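Local coordinates for protein sorting nexin GRD19 (Saccharomyces cerevisiae, PDB 1OCS) that binds phosphatidylinositol 3-phosphate through its PX domain and helps retrieve late Golgi membrane proteins from the prevacuolar compartment, at residues Asn42-Ile47 / Lys77-Tyr82; Thr58-Ile63 / Glu126-Leu131; Ile93-Met98 / Ser146-Leu151. One frame throughout, in Å; residues are numbered along the deposited sequence.

In the fold
Contacts 1 and 2 share the three-stranded antiparallel sheet of the PX domain: contact 1 spans its outermost strands, 36-46 and 75-81, and contact 2 joins the middle strand, 57-66, to helix 121-139. Their centres lie about 7 Å apart, yet contact 1 is a charged surface contact made by one arginine, while contact 2 is buried and largely apolar, with a tyrosine ring against a helix. Each has one segment that includes a phosphatidylinositol 3-phosphate-binding arginine, Arg81 or Arg127. Contact 3 lies across the chain's centre, more than 20 Å from the other two centres and away from the lipid-binding residues; there, partly buried, a carboxylate meets the start of helix 149-156.

Contact 1 (Asn42-Ile47 / Lys77-Tyr82); sequences NPKTHI and KVRRRY
Arg79 reaches from strand 75-81 to Asn42 and Lys44 on strand 36-46, bridging the two outer strands of the PX sheet over the middle strand 57-66. The tight part is at the guanidinium. Arg79 NH2 donates a hydrogen bond to Asn42 O at 2.7 Å, with an N-H...O angle of 154°; this oxygen lies at the guanidinium edge, and the donor lies in the carbonyl plane. Arg79 NH1 adds a weak bond to Asn42 O at 3.2 Å, so both terminal nitrogens converge on one acceptor. Asn42 OD1 lies so near Arg79 NH2, at 2.4 Å, that the nature of that approach is doubtful. Over one guanidinium face, toward its rim, lies Lys44 CD, packed closely at 3.0 Å from Arg79 NH2.

The looser, solvent side is the outer end of Lys44, an exposed residue whose chain crosses the arginine at about a right angle. Its bend at chi3 (60°) leaves Lys44 NZ 4.1 Å from Arg79 NE, two like charges close together. Asp59 of the middle strand forms a salt bridge with Arg79 NH1 and also accepts a hydrogen bond from His46. The carboxylate of Asp59 probably offsets much of the positive charge gathered here, allowing Lys44 and Arg79 to lie together while the arginine ties the strands through a backbone carbonyl.

Contact 2 (Thr58-Ile63 / Glu126-Leu131); sequences TDYEII and ERRQGL
Tyr60 points from the middle strand of the PX sheet into helix 121-139 and carries this contact, meeting Arg127, Arg128 and Leu131 on successive parts of its ring. From CB, the first torsion (chi1 -50°) sets CG anti to the carbonyl carbon and sends the ring toward the helix. CG, CD1 and CE1 lie beneath CD1 of Leu131, which sits 4.0 Å from the centroid of the Tyr60 ring and only 9° off the ring normal, a CH-pi contact over the middle of the face. Along the CD2-CE2 side, Arg128 approaches obliquely, from the same side of the ring plane as Leu131: CD2 nears Arg128 CA, and Tyr60 CE2 comes 3.9 Å from Arg128 N. CZ meets Arg127 CB. At the tip, Tyr60 OH touches Arg127 CB at 3.5 Å and Arg127 CD at 3.6 Å.

Tyr60 OH also hydrogen-bonds the O of a water at 2.7 Å that lies in the plane of the ring, and this water O accepts from Arg127 NH1 at 3.1 Å. Arg127, a phosphatidylinositol 3-phosphate-binding residue, runs extended past the hydroxyl, and its NH2 is held by the backbone O of Gly111. A leucine in place of Tyr60 would probably leave the water without its phenolic partner and open a gap beside Arg127 CB.

The axes of segments 58-63 and 126-131 approach to 10.0 Å, their directions 33° apart. Leu131 also packs on Tyr82 and Phe85 of helix 82-89, so it links the tyrosine ring to that helix.

Contact 3 (Ile93-Met98 / Ser146-Leu151); sequences IKEISM and SGSKVL
Capping of a helix start is the theme here: Ser148 is the N-cap of helix 149-156, and Glu95, from the separate helix 93-98, adds its carboxylate to the same turn. Ser148 also marks the break after helix 142-147, so the glutamate meets the chain where one helix gives way to the next. With CG anti to the backbone N (chi1 175°) and an extended chain beyond it, Glu95 spans the space between the two segments.

Glu95 OE2 accepts from Lys149 N at 2.7 Å. Glu95 OE1 takes two donors from opposite faces of the carboxylate plane: Ser148 OG at 2.5 Å and Val150 N at 3.3 Å. All three bonds arrive on the syn side, somewhat out of the plane. Backbone N-H groups of the first turn, which lack acceptors within their own helix, are thus supplied by another helix, and the helix dipole would probably stabilise the negative charge. Val150 CG2 packs 3.7 Å from Glu95 CD. Ser148 OG has both roles: while donating to Glu95 OE1, it accepts the capping bond from Leu151 N at 3.0 Å, with an N-H...O angle of 157°.

Contact 1 (Asn42-Ile47 / Lys77-Tyr82)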
loop_
_atom_site.group_PDB
_atom_site.type_symbol
_atom_site.label_atom_id
_atom_site.label_comp_id
_atom_site.label_asym_id
_atom_site.label_seq_id
_atom_site.Cartn_x
_atom_site.Cartn_y
_atom_site.Cartn_z
ATOM N N ASN A 42 -4.538 -2.243 -11.146
ATOM C CA ASN A 42 -4.104 -1.330 -12.201
ATOM C C ASN A 42 -2.587 -1.110 -12.245
ATOM O O ASN A 42 -2.115 0.029 -12.225
ATOM C CB ASN A 42 -4.806 0.019 -12.023
ATOM C CG ASN A 42 -4.623 0.941 -13.217
ATOM O OD1 ASN A 42 -4.716 2.163 -13.085
ATOM N ND2 ASN A 42 -4.384 0.363 -14.389
ATOM N N PRO A 43 -1.802 -2.193 -12.300
ATOM C CA PRO A 43 -0.351 -2.000 -12.350
ATOM C C PRO A 43 0.034 -1.333 -13.668
ATOM O O PRO A 43 -0.587 -1.588 -14.704
ATOM C CB PRO A 43 0.190 -3.422 -12.235
ATOM C CG PRO A 43 -0.882 -4.237 -12.905
ATOM C CD PRO A 43 -2.146 -3.625 -12.346
ATOM N N LYS A 44 1.044 -0.473 -13.627
ATOM C CA LYS A 44 1.496 0.215 -14.828
ATOM C C LYS A 44 3.011 0.368 -14.881
ATOM O O LYS A 44 3.633 0.845 -13.930
ATOM C CB LYS A 44 0.855 1.606 -14.923
ATOM C CG LYS A 44 -0.607 1.599 -15.357
ATOM C CD LYS A 44 -1.287 2.946 -15.094
ATOM C CE LYS A 44 -0.626 4.095 -15.845
ATOM N NZ LYS A 44 -1.220 5.413 -15.456
ATOM N N THR A 45 3.605 -0.046 -15.993
ATOM C CA THR A 45 5.037 0.105 -16.171
ATOM C C THR A 45 5.207 1.321 -17.061
ATOM O O THR A 45 4.723 1.354 -18.195
ATOM C CB THR A 45 5.661 -1.126 -16.827
ATOM O OG1 THR A 45 5.619 -2.210 -15.895
ATOM C CG2 THR A 45 7.118 -0.855 -17.216
ATOM N N HIS A 46 5.884 2.329 -16.528
ATOM C CA HIS A 46 6.101 3.575 -17.237
ATOM C C HIS A 46 7.312 3.528 -18.156
ATOM O O HIS A 46 8.459 3.548 -17.709
ATOM C CB HIS A 46 6.218 4.696 -16.211
ATOM C CG HIS A 46 5.035 4.773 -15.297
ATOM N ND1 HIS A 46 3.913 5.515 -15.594
ATOM C CD2 HIS A 46 4.761 4.125 -14.139
ATOM C CE1 HIS A 46 3.000 5.322 -14.659
ATOM N NE2 HIS A 46 3.489 4.482 -13.765
ATOM N N ILE A 47 7.025 3.458 -19.450
ATOM C CA ILE A 47 8.039 3.389 -20.491
ATOM C C ILE A 47 8.607 4.773 -20.799
ATOM O O ILE A 47 7.867 5.720 -21.054
ATOM C CB ILE A 47 7.436 2.760 -21.772
ATOM C CG1 ILE A 47 7.066 1.298 -21.489
ATOM C CG2 ILE A 47 8.416 2.866 -22.933
ATOM C CD1 ILE A 47 6.386 0.589 -22.643
ATOM N N LYS A 77 -7.399 7.618 -3.997
ATOM C CA LYS A 77 -6.865 6.891 -5.135
ATOM C C LYS A 77 -5.444 7.400 -5.315
ATOM O O LYS A 77 -5.231 8.566 -5.649
ATOM C CB LYS A 77 -7.701 7.169 -6.389
ATOM C CG LYS A 77 -7.814 5.975 -7.325
ATOM C CD LYS A 77 -8.725 6.257 -8.517
ATOM C CE LYS A 77 -8.085 7.237 -9.490
ATOM N NZ LYS A 77 -8.914 7.421 -10.719
ATOM N N VAL A 78 -4.474 6.531 -5.063
ATOM C CA VAL A 78 -3.073 6.900 -5.181
ATOM C C VAL A 78 -2.285 5.792 -5.867
ATOM O O VAL A 78 -2.763 4.664 -5.987
ATOM C CB VAL A 78 -2.449 7.142 -3.788
ATOM C CG1 VAL A 78 -3.186 8.260 -3.065
ATOM C CG2 VAL A 78 -2.500 5.847 -2.965
ATOM N N ARG A 79 -1.080 6.115 -6.323
ATOM C CA ARG A 79 -0.230 5.118 -6.955
ATOM C C ARG A 79 0.987 4.910 -6.067
ATOM O O ARG A 79 1.475 5.854 -5.455
ATOM C CB ARG A 79 0.189 5.564 -8.356
ATOM C CG ARG A 79 -0.967 5.542 -9.329
ATOM C CD ARG A 79 -0.515 5.359 -10.772
ATOM N NE ARG A 79 -1.525 4.594 -11.492
ATOM C CZ ARG A 79 -1.433 3.301 -11.776
ATOM N NH1 ARG A 79 -0.362 2.604 -11.422
ATOM N NH2 ARG A 79 -2.436 2.691 -12.387
ATOM N N ARG A 80 1.458 3.671 -5.989
ATOM C CA ARG A 80 2.601 3.331 -5.152
ATOM C C ARG A 80 3.512 2.309 -5.823
ATOM O O ARG A 80 3.036 1.327 -6.403
ATOM C CB ARG A 80 2.119 2.738 -3.820
ATOM C CG ARG A 80 1.289 3.676 -2.962
ATOM C CD ARG A 80 2.144 4.783 -2.367
ATOM N NE ARG A 80 1.380 5.625 -1.444
ATOM C CZ ARG A 80 0.966 6.861 -1.711
ATOM N NH1 ARG A 80 1.231 7.426 -2.888
ATOM N NH2 ARG A 80 0.299 7.543 -0.788
ATOM N N ARG A 81 4.818 2.551 -5.735
ATOM C CA ARG A 81 5.815 1.635 -6.285
ATOM C C ARG A 81 5.970 0.541 -5.243
ATOM O O ARG A 81 5.614 0.730 -4.080
ATOM C CB ARG A 81 7.179 2.315 -6.428
ATOM C CG ARG A 81 7.274 3.475 -7.409
ATOM C CD ARG A 81 8.600 4.197 -7.164
ATOM N NE ARG A 81 8.964 5.167 -8.194
ATOM C CZ ARG A 81 9.909 4.974 -9.112
ATOM N NH1 ARG A 81 10.171 5.924 -10.005
ATOM N NH2 ARG A 81 10.595 3.835 -9.147
ATOM N N TYR A 82 6.512 -0.600 -5.648
ATOM C CA TYR A 82 6.733 -1.677 -4.701
ATOM C C TYR A 82 7.639 -1.152 -3.588
ATOM O O TYR A 82 7.484 -1.511 -2.424
ATOM C CB TYR A 82 7.394 -2.866 -5.395
ATOM C CG TYR A 82 7.597 -4.044 -4.480
ATOM C CD1 TYR A 82 8.806 -4.235 -3.811
ATOM C CD2 TYR A 82 6.567 -4.959 -4.265
ATOM C CE1 TYR A 82 8.984 -5.315 -2.948
ATOM C CE2 TYR A 82 6.734 -6.036 -3.405
ATOM C CZ TYR A 82 7.942 -6.208 -2.752
ATOM O OH TYR A 82 8.092 -7.275 -1.900
#

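Contact 2 (Thr58-Ile63 / Glu126-Leu131)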
loop_
_atom_site.group_PDB
_atom_site.type_symbol
_atom_site.label_atom_id
_atom_site.label_comp_id
_atom_site.label_asym_id
_atom_site.label_seq_id
_atom_site.Cartn_x
_atom_site.Cartn_y
_atom_site.Cartn_z
ATOM N N THR A 58 7.554 0.547 -12.439
ATOM C CA THR A 58 6.141 0.217 -12.374
ATOM C C THR A 58 5.564 0.555 -11.010
ATOM O O THR A 58 6.243 0.469 -9.981
ATOM C CB THR A 58 5.850 -1.282 -12.719
ATOM O OG1 THR A 58 5.323 -1.952 -11.576
ATOM C CG2 THR A 58 7.090 -1.990 -13.202
ATOM N N ASP A 59 4.321 1.013 -11.009
ATOM C CA ASP A 59 3.666 1.317 -9.752
ATOM C C ASP A 59 2.263 0.744 -9.802
ATOM O O ASP A 59 1.798 0.307 -10.861
ATOM C CB ASP A 59 3.678 2.825 -9.457
ATOM C CG ASP A 59 2.995 3.653 -10.526
ATOM O OD1 ASP A 59 3.059 4.892 -10.403
ATOM O OD2 ASP A 59 2.404 3.084 -11.471
ATOM N N TYR A 60 1.606 0.718 -8.652
ATOM C CA TYR A 60 0.279 0.144 -8.541
ATOM C C TYR A 60 -0.695 1.136 -7.944
ATOM O O TYR A 60 -0.321 1.969 -7.120
ATOM C CB TYR A 60 0.338 -1.102 -7.653
ATOM C CG TYR A 60 1.426 -2.072 -8.058
ATOM C CD1 TYR A 60 2.772 -1.776 -7.830
ATOM C CD2 TYR A 60 1.115 -3.257 -8.722
ATOM C CE1 TYR A 60 3.783 -2.632 -8.260
ATOM C CE2 TYR A 60 2.118 -4.122 -9.155
ATOM C CZ TYR A 60 3.448 -3.801 -8.925
ATOM O OH TYR A 60 4.439 -4.633 -9.385
ATOM N N GLU A 61 -1.948 1.042 -8.359
ATOM C CA GLU A 61 -2.961 1.933 -7.831
ATOM C C GLU A 61 -3.624 1.334 -6.594
ATOM O O GLU A 61 -3.946 0.144 -6.553
ATOM C CB GLU A 61 -4.035 2.220 -8.885
ATOM C CG GLU A 61 -5.181 3.071 -8.363
ATOM C CD GLU A 61 -6.249 3.316 -9.410
ATOM O OE1 GLU A 61 -5.939 3.951 -10.434
ATOM O OE2 GLU A 61 -7.396 2.873 -9.209
ATOM N N ILE A 62 -3.793 2.165 -5.575
ATOM C CA ILE A 62 -4.472 1.744 -4.366
ATOM C C ILE A 62 -5.760 2.561 -4.335
ATOM O O ILE A 62 -5.728 3.790 -4.412
ATOM C CB ILE A 62 -3.667 2.061 -3.088
ATOM C CG1 ILE A 62 -2.320 1.330 -3.105
ATOM C CG2 ILE A 62 -4.469 1.623 -1.859
ATOM C CD1 ILE A 62 -1.492 1.554 -1.850
ATOM N N ILE A 63 -6.895 1.879 -4.272
ATOM C CA ILE A 63 -8.172 2.570 -4.199
ATOM C C ILE A 63 -8.785 2.169 -2.867
ATOM O O ILE A 63 -8.889 0.982 -2.549
ATOM C CB ILE A 63 -9.110 2.194 -5.376
ATOM C CG1 ILE A 63 -10.471 2.865 -5.174
ATOM C CG2 ILE A 63 -9.231 0.687 -5.504
ATOM C CD1 ILE A 63 -11.514 2.483 -6.209
ATOM N N GLU A 126 1.985 -11.077 -10.118
ATOM C CA GLU A 126 2.176 -11.747 -8.839
ATOM C C GLU A 126 2.283 -10.710 -7.729
ATOM O O GLU A 126 1.766 -10.910 -6.634
ATOM C CB GLU A 126 3.430 -12.627 -8.875
ATOM C CG GLU A 126 3.300 -13.816 -9.828
ATOM C CD GLU A 126 4.493 -14.759 -9.783
ATOM O OE1 GLU A 126 5.612 -14.335 -10.154
ATOM O OE2 GLU A 126 4.307 -15.927 -9.374
ATOM N N ARG A 127 2.949 -9.595 -8.012
ATOM C CA ARG A 127 3.073 -8.539 -7.018
ATOM C C ARG A 127 1.723 -7.874 -6.789
ATOM O O ARG A 127 1.358 -7.579 -5.654
ATOM C CB ARG A 127 4.097 -7.489 -7.455
ATOM C CG ARG A 127 5.520 -7.930 -7.201
ATOM C CD ARG A 127 6.535 -6.816 -7.395
ATOM N NE ARG A 127 7.784 -7.184 -6.736
ATOM C CZ ARG A 127 8.901 -6.470 -6.771
ATOM N NH1 ARG A 127 8.945 -5.327 -7.446
ATOM N NH2 ARG A 127 9.970 -6.905 -6.115
ATOM N N ARG A 128 0.987 -7.642 -7.871
ATOM C CA ARG A 128 -0.324 -7.013 -7.764
ATOM C C ARG A 128 -1.207 -7.832 -6.823
ATOM O O ARG A 128 -1.762 -7.301 -5.864
ATOM C CB ARG A 128 -0.990 -6.929 -9.136
ATOM C CG ARG A 128 -2.232 -6.056 -9.163
ATOM C CD ARG A 128 -3.303 -6.670 -10.037
ATOM N NE ARG A 128 -3.777 -7.920 -9.460
ATOM C CZ ARG A 128 -4.660 -8.729 -10.035
ATOM N NH1 ARG A 128 -5.026 -9.846 -9.420
ATOM N NH2 ARG A 128 -5.174 -8.426 -11.222
ATOM N N GLN A 129 -1.328 -9.129 -7.104
ATOM C CA GLN A 129 -2.141 -10.026 -6.283
ATOM C C GLN A 129 -1.636 -10.065 -4.849
ATOM O O GLN A 129 -2.416 -9.950 -3.908
ATOM C CB GLN A 129 -2.130 -11.449 -6.853
ATOM C CG GLN A 129 -2.737 -11.565 -8.236
ATOM C CD GLN A 129 -2.778 -12.996 -8.743
ATOM O OE1 GLN A 129 -3.079 -13.239 -9.911
ATOM N NE2 GLN A 129 -2.480 -13.949 -7.864
ATOM N N GLY A 130 -0.327 -10.238 -4.689
ATOM C CA GLY A 130 0.245 -10.287 -3.357
ATOM C C GLY A 130 0.021 -8.997 -2.592
ATOM O O GLY A 130 -0.407 -9.013 -1.434
ATOM N N LEU A 131 0.306 -7.872 -3.237
ATOM C CA LEU A 131 0.128 -6.577 -2.589
ATOM C C LEU A 131 -1.331 -6.320 -2.219
ATOM O O LEU A 131 -1.614 -5.722 -1.180
ATOM C CB LEU A 131 0.645 -5.457 -3.493
ATOM C CG LEU A 131 2.166 -5.427 -3.704
ATOM C CD1 LEU A 131 2.510 -4.366 -4.719
ATOM C CD2 LEU A 131 2.875 -5.154 -2.388
HETATM O O HOH W 1 7.035 -3.783 -9.263
#

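Contact 3 (Ile93-Met98 / Ser146-Leu151)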
loop_
_atom_site.group_PDB
_atom_site.type_symbol
_atom_site.label_atom_id
_atom_site.label_comp_id
_atom_site.label_asym_id
_atom_site.label_seq_id
_atom_site.Cartn_x
_atom_site.Cartn_y
_atom_site.Cartn_z
ATOM N N ILE A 93 5.794 -0.818 11.036
ATOM C CA ILE A 93 6.335 -1.627 12.117
ATOM C C ILE A 93 6.904 -0.742 13.228
ATOM O O ILE A 93 6.719 -1.024 14.415
ATOM C CB ILE A 93 7.394 -2.610 11.564
ATOM C CG1 ILE A 93 6.666 -3.743 10.826
ATOM C CG2 ILE A 93 8.287 -3.147 12.689
ATOM C CD1 ILE A 93 7.575 -4.728 10.119
ATOM N N LYS A 94 7.569 0.344 12.852
ATOM C CA LYS A 94 8.128 1.245 13.851
ATOM C C LYS A 94 7.025 1.960 14.633
ATOM O O LYS A 94 7.117 2.099 15.854
ATOM C CB LYS A 94 9.051 2.275 13.195
ATOM C CG LYS A 94 9.701 3.225 14.192
ATOM C CD LYS A 94 10.918 3.917 13.604
ATOM C CE LYS A 94 11.657 4.708 14.679
ATOM N NZ LYS A 94 12.953 5.267 14.194
ATOM N N GLU A 95 5.982 2.403 13.936
ATOM C CA GLU A 95 4.879 3.093 14.599
ATOM C C GLU A 95 4.147 2.170 15.574
ATOM O O GLU A 95 3.777 2.583 16.675
ATOM C CB GLU A 95 3.885 3.648 13.570
ATOM C CG GLU A 95 2.649 4.283 14.202
ATOM C CD GLU A 95 1.658 4.809 13.179
ATOM O OE1 GLU A 95 1.334 4.076 12.225
ATOM O OE2 GLU A 95 1.191 5.956 13.337
ATOM N N ILE A 96 3.936 0.922 15.169
ATOM C CA ILE A 96 3.252 -0.045 16.028
ATOM C C ILE A 96 3.958 -0.215 17.378
ATOM O O ILE A 96 3.301 -0.349 18.412
ATOM C CB ILE A 96 3.139 -1.424 15.331
ATOM C CG1 ILE A 96 2.123 -1.341 14.190
ATOM C CG2 ILE A 96 2.738 -2.501 16.337
ATOM C CD1 ILE A 96 2.048 -2.604 13.347
ATOM N N SER A 97 5.288 -0.209 17.375
ATOM C CA SER A 97 6.031 -0.363 18.621
ATOM C C SER A 97 5.880 0.891 19.476
ATOM O O SER A 97 5.921 0.823 20.702
ATOM C CB SER A 97 7.515 -0.612 18.348
ATOM O OG SER A 97 8.141 0.557 17.857
ATOM N N MET A 98 5.717 2.038 18.824
ATOM C CA MET A 98 5.550 3.294 19.542
ATOM C C MET A 98 4.150 3.353 20.141
ATOM O O MET A 98 3.954 3.904 21.223
ATOM C CB MET A 98 5.778 4.480 18.598
ATOM C CG MET A 98 7.207 4.586 18.085
ATOM S SD MET A 98 7.420 5.822 16.786
ATOM C CE MET A 98 7.760 7.288 17.764
ATOM N N SER A 146 -7.648 2.182 13.927
ATOM C CA SER A 146 -7.924 3.183 14.946
ATOM C C SER A 146 -6.734 4.040 15.355
ATOM O O SER A 146 -6.900 5.230 15.617
ATOM C CB SER A 146 -8.517 2.515 16.192
ATOM O OG SER A 146 -7.568 1.673 16.820
ATOM N N GLY A 147 -5.536 3.460 15.392
ATOM C CA GLY A 147 -4.388 4.235 15.831
ATOM C C GLY A 147 -3.188 4.477 14.931
ATOM O O GLY A 147 -2.260 5.168 15.349
ATOM N N SER A 148 -3.181 3.945 13.711
ATOM C CA SER A 148 -2.031 4.152 12.830
ATOM C C SER A 148 -2.128 5.368 11.909
ATOM O O SER A 148 -2.985 5.423 11.027
ATOM C CB SER A 148 -1.780 2.913 11.972
ATOM O OG SER A 148 -0.732 3.167 11.044
ATOM N N LYS A 149 -1.228 6.327 12.113
ATOM C CA LYS A 149 -1.170 7.541 11.307
ATOM C C LYS A 149 -0.480 7.240 9.980
ATOM O O LYS A 149 -0.817 7.816 8.944
ATOM C CB LYS A 149 -0.393 8.632 12.058
ATOM C CG LYS A 149 -1.053 9.077 13.364
ATOM C CD LYS A 149 -2.226 10.021 13.094
ATOM C CE LYS A 149 -3.049 10.294 14.351
ATOM N NZ LYS A 149 -3.907 9.131 14.736
ATOM N N VAL A 150 0.492 6.334 10.011
ATOM C CA VAL A 150 1.215 5.964 8.797
ATOM C C VAL A 150 0.286 5.289 7.791
ATOM O O VAL A 150 0.390 5.532 6.587
ATOM C CB VAL A 150 2.404 5.017 9.105
ATOM C CG1 VAL A 150 3.080 4.593 7.809
ATOM C CG2 VAL A 150 3.410 5.724 10.003
ATOM N N LEU A 151 -0.613 4.441 8.287
ATOM C CA LEU A 151 -1.577 3.739 7.435
ATOM C C LEU A 151 -2.367 4.780 6.634
ATOM O O LEU A 151 -2.516 4.674 5.414
ATOM C CB LEU A 151 -2.561 2.946 8.300
ATOM C CG LEU A 151 -3.270 1.668 7.830
ATOM C CD1 LEU A 151 -4.639 1.622 8.508
ATOM C CD2 LEU A 151 -3.407 1.603 6.322
#